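Local coordinates for protein exosome complex component Rrp41 (Archaeoglobus fulgidus, PDB 3M7N) that probably serves as the catalytic subunit of the exosome, degrading RNA from its 3' end, and probably also synthesises heteromeric RNA tails, at residues V52-V56 with A143-L148; I75-M81 with I123-V129. The protein carries 1 engineered substitution. All coordinates share one frame; numbering follows the deposited sequence.

How the contacts relate
Both contacts lie in the first RNase PH family domain and meet on one mixed sheet. Contact 2 pairs its edge strand within this chain, 74-81, with strand 122-129. Contact 1 sets helix 136-150 against strand 50-60, the neighbour of 122-129 on its other side. The centres are about 9 Å apart, and backbone hydrogen bonds probably join I53 O to E128 N and F126 O to A55 N. Along the chain, both segments of contact 2 fall between those of contact 1. Together they tie three adjacent strands to the helical layer, the core of the domain. Contact 2 lies nearer the bound nucleic acid, its nearest atom about 4 Å away against about 8 Å for contact 1.

Contact 1 (V52-V56 with A143-L148); sequences VIAAV and AASVAL
A54 and A147 meet methyl to methyl, with the two CB atoms 4.0 Å apart. A143 sits one turn earlier on the helix, and its CB lies 3.9 Å from A54 CB. The A54 methyl therefore faces two helix residues. It also rests on the backbone there, 3.7 Å from A143 C. Valines extend the contact on either side along the strand. V52 brings CG2 to 3.8 Å from A143 CB. This branch stands between the backbone N and the carbonyl carbon of V52. At the other end V56 holds CG1 anti to its backbone N (chi1 169°), which leaves CG2 to face the helix. V56 CG2 lies 3.7 Å from A147 CB and equally close to L148 CD2, at 3.7 Å. The side chains of V56 and L148 cross at about a right angle. The strand and helix axes approach to 7.3 Å at a signed angle of -35°. Helix 136-150 thus packs closely on the mixed sheet of the RNase PH domain through small alanines. I53 and A55 turn to the opposite side of the sheet and pack on L88 of the exonuclease 2 chain. No hydrogen bond crosses contact 1, so these two buried segments meet through apolar packing alone.

Contact 2 (I75-M81 with I123-V129); sequences IRYRYNM and IDIFVEV
R78 and I125 join in one of six backbone hydrogen bonds between these parallel strands. R78 N gives to I125 O at 2.8 Å, and R78 O accepts V127 N at 2.9 Å. R76 and N80 repeat this pattern, each bonding through N and O to the residues flanking its partner. Y77 CA adds a CH...O contact to I125 O at 3.1 Å.

Polar and charged groups dominate the face bearing R76, R78 and N80. R76 NE forms a salt bridge to D124 OD2 at 2.9 Å. The hydrogen bond within it is weak, bent to 125°, and the guanidinium and carboxylate planes stand 70° apart. R76 also pairs with E61, while D124 has a second cation in R60. With a methionine in place of R76, the guanidinium between D124 and E61 is lost, and their close negative charges would probably be less well balanced. R78 extends from a CG anti to the backbone N (chi1 -173°) and bends further out. Its NE meets the edge of the F126 ring, 3.8 Å from CD2. The R78 salt bridge to E128 is long and purely electrostatic. N80 ND2 is hydrogen-bonded to E84 of the exonuclease 2 chain.

The other face is mainly apolar. Y77 CD1 lies 3.6 Å from I125 CG2, and further along the same ring CZ reaches V127 CG2 at 3.7 Å. Y79 CE1 packs on V129 CG2 at 3.7 Å. The Y79 hydroxyl is hydrogen-bonded to S136 OG.

The two strands and helix 96-110 form a beta-alpha-beta crossover. Y77 packs on helices 96-110 and 136-150, and V127 also touches the latter. Strand 50-60 pairs with the far side of 122-129, while R78 and F126 pack against the exonuclease 2 chain.

Contact 1 (V52-V56 with A143-L148)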
loop_
_atom_site.group_PDB
_atom_site.type_symbol
_atom_site.label_atom_id
_atom_site.label_comp_id
_atom_site.label_asym_id
_atom_site.label_seq_id
_atom_site.Cartn_x
_atom_site.Cartn_y
_atom_site.Cartn_z
ATOM N N VAL E 52 -28.669 8.103 -8.412
ATOM C CA VAL E 52 -27.283 8.348 -8.076
ATOM C C VAL E 52 -27.172 9.534 -7.158
ATOM O O VAL E 52 -28.058 10.388 -7.113
ATOM C CB VAL E 52 -26.437 8.637 -9.339
ATOM C CG1 VAL E 52 -26.684 7.580 -10.394
ATOM C CG2 VAL E 52 -26.750 10.010 -9.889
ATOM N N ILE E 53 -26.069 9.578 -6.421
ATOM C CA ILE E 53 -25.768 10.726 -5.582
ATOM C C ILE E 53 -24.299 11.169 -5.728
ATOM O O ILE E 53 -23.392 10.348 -5.839
ATOM C CB ILE E 53 -26.204 10.480 -4.102
ATOM C CG1 ILE E 53 -26.000 11.752 -3.280
ATOM C CG2 ILE E 53 -25.486 9.277 -3.500
ATOM C CD1 ILE E 53 -26.913 11.824 -2.068
ATOM N N ALA E 54 -24.069 12.469 -5.762
ATOM C CA ALA E 54 -22.734 12.986 -6.010
ATOM C C ALA E 54 -22.356 13.922 -4.897
ATOM O O ALA E 54 -23.210 14.607 -4.334
ATOM C CB ALA E 54 -22.670 13.737 -7.352
ATOM N N ALA E 55 -21.058 13.982 -4.619
ATOM C CA ALA E 55 -20.547 14.783 -3.526
ATOM C C ALA E 55 -19.184 15.335 -3.895
ATOM O O ALA E 55 -18.347 14.643 -4.490
ATOM C CB ALA E 55 -20.461 13.935 -2.244
ATOM N N VAL E 56 -18.966 16.585 -3.524
ATOM C CA VAL E 56 -17.729 17.274 -3.812
ATOM C C VAL E 56 -17.078 17.834 -2.546
ATOM O O VAL E 56 -17.734 18.457 -1.703
ATOM C CB VAL E 56 -17.977 18.422 -4.802
ATOM C CG1 VAL E 56 -16.740 19.328 -4.916
ATOM C CG2 VAL E 56 -18.383 17.857 -6.159
ATOM N N ALA E 143 -24.942 14.459 -12.372
ATOM C CA ALA E 143 -25.048 14.759 -10.948
ATOM C C ALA E 143 -23.771 15.428 -10.470
ATOM O O ALA E 143 -23.806 16.398 -9.707
ATOM C CB ALA E 143 -25.339 13.507 -10.156
ATOM N N ALA E 144 -22.632 14.951 -10.962
ATOM C CA ALA E 144 -21.364 15.535 -10.530
ATOM C C ALA E 144 -21.195 17.017 -10.917
ATOM O O ALA E 144 -20.678 17.806 -10.123
ATOM C CB ALA E 144 -20.202 14.706 -11.016
ATOM N N SER E 145 -21.635 17.396 -12.122
ATOM C CA SER E 145 -21.523 18.791 -12.573
ATOM C C SER E 145 -22.421 19.693 -11.742
ATOM O O SER E 145 -22.064 20.832 -11.433
ATOM C CB SER E 145 -21.858 18.931 -14.073
ATOM O OG SER E 145 -21.496 20.220 -14.593
ATOM N N VAL E 146 -23.595 19.178 -11.379
ATOM C CA VAL E 146 -24.484 19.912 -10.477
ATOM C C VAL E 146 -23.785 20.109 -9.131
ATOM O O VAL E 146 -23.703 21.239 -8.632
ATOM C CB VAL E 146 -25.869 19.223 -10.299
ATOM C CG1 VAL E 146 -26.651 19.861 -9.148
ATOM C CG2 VAL E 146 -26.664 19.306 -11.575
ATOM N N ALA E 147 -23.243 19.018 -8.577
ATOM C CA ALA E 147 -22.524 19.083 -7.295
ATOM C C ALA E 147 -21.350 20.062 -7.327
ATOM O O ALA E 147 -21.123 20.821 -6.377
ATOM C CB ALA E 147 -22.063 17.694 -6.839
ATOM N N LEU E 148 -20.602 20.041 -8.424
ATOM C CA LEU E 148 -19.491 20.971 -8.583
ATOM C C LEU E 148 -19.993 22.407 -8.537
ATOM O O LEU E 148 -19.403 23.257 -7.859
ATOM C CB LEU E 148 -18.712 20.687 -9.872
ATOM C CG LEU E 148 -17.801 19.441 -9.828
ATOM C CD1 LEU E 148 -17.284 19.056 -11.201
ATOM C CD2 LEU E 148 -16.637 19.631 -8.851
#

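Contact 2 (I75-M81 with I123-V129)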
loop_
_atom_site.group_PDB
_atom_site.type_symbol
_atom_site.label_atom_id
_atom_site.label_comp_id
_atom_site.label_asym_id
_atom_site.label_seq_id
_atom_site.Cartn_x
_atom_site.Cartn_y
_atom_site.Cartn_z
ATOM N N ILE E 75 -7.610 16.632 -9.702
ATOM C CA ILE E 75 -9.003 16.230 -9.654
ATOM C C ILE E 75 -9.103 14.733 -9.461
ATOM O O ILE E 75 -8.398 13.970 -10.104
ATOM C CB ILE E 75 -9.745 16.566 -10.970
ATOM C CG1 ILE E 75 -9.525 18.026 -11.359
ATOM C CG2 ILE E 75 -11.218 16.222 -10.837
ATOM C CD1 ILE E 75 -10.050 18.987 -10.354
ATOM N N ARG E 76 -9.997 14.308 -8.583
ATOM C CA ARG E 76 -10.222 12.892 -8.417
ATOM C C ARG E 76 -11.706 12.649 -8.565
ATOM O O ARG E 76 -12.527 13.484 -8.197
ATOM C CB ARG E 76 -9.660 12.408 -7.074
ATOM C CG ARG E 76 -8.175 12.784 -6.936
ATOM C CD ARG E 76 -7.505 12.164 -5.753
ATOM N NE ARG E 76 -7.486 13.089 -4.630
ATOM C CZ ARG E 76 -6.991 12.796 -3.437
ATOM N NH1 ARG E 76 -7.018 13.706 -2.476
ATOM N NH2 ARG E 76 -6.470 11.593 -3.211
ATOM N N TYR E 77 -12.050 11.525 -9.158
ATOM C CA TYR E 77 -13.432 11.247 -9.400
ATOM C C TYR E 77 -13.527 9.776 -9.187
ATOM O O TYR E 77 -12.755 9.012 -9.744
ATOM C CB TYR E 77 -13.807 11.634 -10.841
ATOM C CG TYR E 77 -15.246 11.419 -11.234
ATOM C CD1 TYR E 77 -16.091 12.503 -11.483
ATOM C CD2 TYR E 77 -15.760 10.143 -11.391
ATOM C CE1 TYR E 77 -17.418 12.319 -11.856
ATOM C CE2 TYR E 77 -17.070 9.949 -11.764
ATOM C CZ TYR E 77 -17.897 11.048 -12.008
ATOM O OH TYR E 77 -19.209 10.853 -12.397
ATOM N N ARG E 78 -14.465 9.383 -8.354
ATOM C CA ARG E 78 -14.654 7.986 -8.071
ATOM C C ARG E 78 -16.086 7.606 -8.364
ATOM O O ARG E 78 -17.023 8.205 -7.841
ATOM C CB ARG E 78 -14.315 7.688 -6.603
ATOM C CG ARG E 78 -14.333 6.209 -6.285
ATOM C CD ARG E 78 -13.848 5.944 -4.884
ATOM N NE ARG E 78 -14.938 5.915 -3.918
ATOM C CZ ARG E 78 -15.728 4.864 -3.735
ATOM N NH1 ARG E 78 -16.701 4.901 -2.822
ATOM N NH2 ARG E 78 -15.544 3.778 -4.478
ATOM N N TYR E 79 -16.238 6.600 -9.206
ATOM C CA TYR E 79 -17.524 6.066 -9.568
ATOM C C TYR E 79 -17.661 4.731 -8.868
ATOM O O TYR E 79 -16.813 3.848 -9.009
ATOM C CB TYR E 79 -17.590 5.881 -11.087
ATOM C CG TYR E 79 -18.736 5.029 -11.585
ATOM C CD1 TYR E 79 -19.916 5.607 -12.068
ATOM C CD2 TYR E 79 -18.631 3.645 -11.609
ATOM C CE1 TYR E 79 -20.974 4.807 -12.550
ATOM C CE2 TYR E 79 -19.670 2.849 -12.086
ATOM C CZ TYR E 79 -20.837 3.434 -12.556
ATOM O OH TYR E 79 -21.849 2.622 -13.016
ATOM N N ASN E 80 -18.738 4.574 -8.120
ATOM C CA ASN E 80 -18.893 3.386 -7.312
ATOM C C ASN E 80 -20.339 2.939 -7.257
ATOM O O ASN E 80 -21.245 3.738 -7.009
ATOM C CB ASN E 80 -18.344 3.627 -5.899
ATOM C CG ASN E 80 -18.393 2.378 -5.036
ATOM O OD1 ASN E 80 -17.976 1.300 -5.460
ATOM N ND2 ASN E 80 -18.918 2.512 -3.829
ATOM N N MET E 81 -20.557 1.658 -7.498
ATOM C CA MET E 81 -21.892 1.114 -7.438
ATOM C C MET E 81 -22.073 0.409 -6.095
ATOM O O MET E 81 -21.209 -0.358 -5.668
ATOM C CB MET E 81 -22.120 0.137 -8.591
ATOM C CG MET E 81 -21.623 0.642 -9.933
ATOM S SD MET E 81 -21.959 -0.534 -11.262
ATOM C CE MET E 81 -23.747 -0.470 -11.374
ATOM N N ILE E 123 -9.448 18.648 -5.491
ATOM C CA ILE E 123 -10.887 18.709 -5.558
ATOM C C ILE E 123 -11.367 17.307 -5.826
ATOM O O ILE E 123 -11.087 16.746 -6.890
ATOM C CB ILE E 123 -11.354 19.654 -6.681
ATOM C CG1 ILE E 123 -11.007 21.099 -6.315
ATOM C CG2 ILE E 123 -12.851 19.482 -6.940
ATOM C CD1 ILE E 123 -10.958 22.027 -7.504
ATOM N N ASP E 124 -12.087 16.741 -4.866
ATOM C CA ASP E 124 -12.489 15.342 -4.912
ATOM C C ASP E 124 -13.971 15.173 -5.255
ATOM O O ASP E 124 -14.832 15.868 -4.711
ATOM C CB ASP E 124 -12.195 14.664 -3.563
ATOM C CG ASP E 124 -10.708 14.626 -3.229
ATOM O OD1 ASP E 124 -10.375 14.580 -2.026
ATOM O OD2 ASP E 124 -9.872 14.649 -4.167
ATOM N N ILE E 125 -14.263 14.227 -6.141
ATOM C CA ILE E 125 -15.617 14.005 -6.612
ATOM C C ILE E 125 -16.000 12.546 -6.459
ATOM O O ILE E 125 -15.352 11.640 -7.011
ATOM C CB ILE E 125 -15.766 14.435 -8.082
ATOM C CG1 ILE E 125 -15.303 15.882 -8.237
ATOM C CG2 ILE E 125 -17.209 14.287 -8.537
ATOM C CD1 ILE E 125 -14.988 16.274 -9.662
ATOM N N PHE E 126 -17.058 12.314 -5.701
ATOM C CA PHE E 126 -17.513 10.960 -5.482
ATOM C C PHE E 126 -18.904 10.860 -6.026
ATOM O O PHE E 126 -19.722 11.765 -5.845
ATOM C CB PHE E 126 -17.511 10.606 -3.987
ATOM C CG PHE E 126 -16.157 10.722 -3.337
ATOM C CD1 PHE E 126 -15.776 11.895 -2.706
ATOM C CD2 PHE E 126 -15.262 9.660 -3.371
ATOM C CE1 PHE E 126 -14.517 12.011 -2.119
ATOM C CE2 PHE E 126 -14.007 9.764 -2.788
ATOM C CZ PHE E 126 -13.630 10.945 -2.159
ATOM N N VAL E 127 -19.186 9.767 -6.707
ATOM C CA VAL E 127 -20.532 9.543 -7.151
ATOM C C VAL E 127 -20.900 8.110 -6.853
ATOM O O VAL E 127 -20.122 7.186 -7.119
ATOM C CB VAL E 127 -20.744 9.850 -8.665
ATOM C CG1 VAL E 127 -22.229 9.916 -8.931
ATOM C CG2 VAL E 127 -20.127 11.171 -9.061
ATOM N N GLU E 128 -22.098 7.930 -6.311
ATOM C CA GLU E 128 -22.548 6.623 -5.880
ATOM C C GLU E 128 -23.806 6.210 -6.609
ATOM O O GLU E 128 -24.817 6.912 -6.573
ATOM C CB GLU E 128 -22.822 6.652 -4.380
ATOM C CG GLU E 128 -22.448 5.374 -3.671
ATOM C CD GLU E 128 -20.942 5.190 -3.564
ATOM O OE1 GLU E 128 -20.218 6.104 -3.104
ATOM O OE2 GLU E 128 -20.484 4.113 -3.966
ATOM N N VAL E 129 -23.747 5.065 -7.271
ATOM C CA VAL E 129 -24.931 4.516 -7.893
ATOM C C VAL E 129 -25.721 3.714 -6.861
ATOM O O VAL E 129 -25.340 2.610 -6.500
ATOM C CB VAL E 129 -24.589 3.624 -9.108
ATOM C CG1 VAL E 129 -25.856 3.147 -9.773
ATOM C CG2 VAL E 129 -23.726 4.376 -10.101
#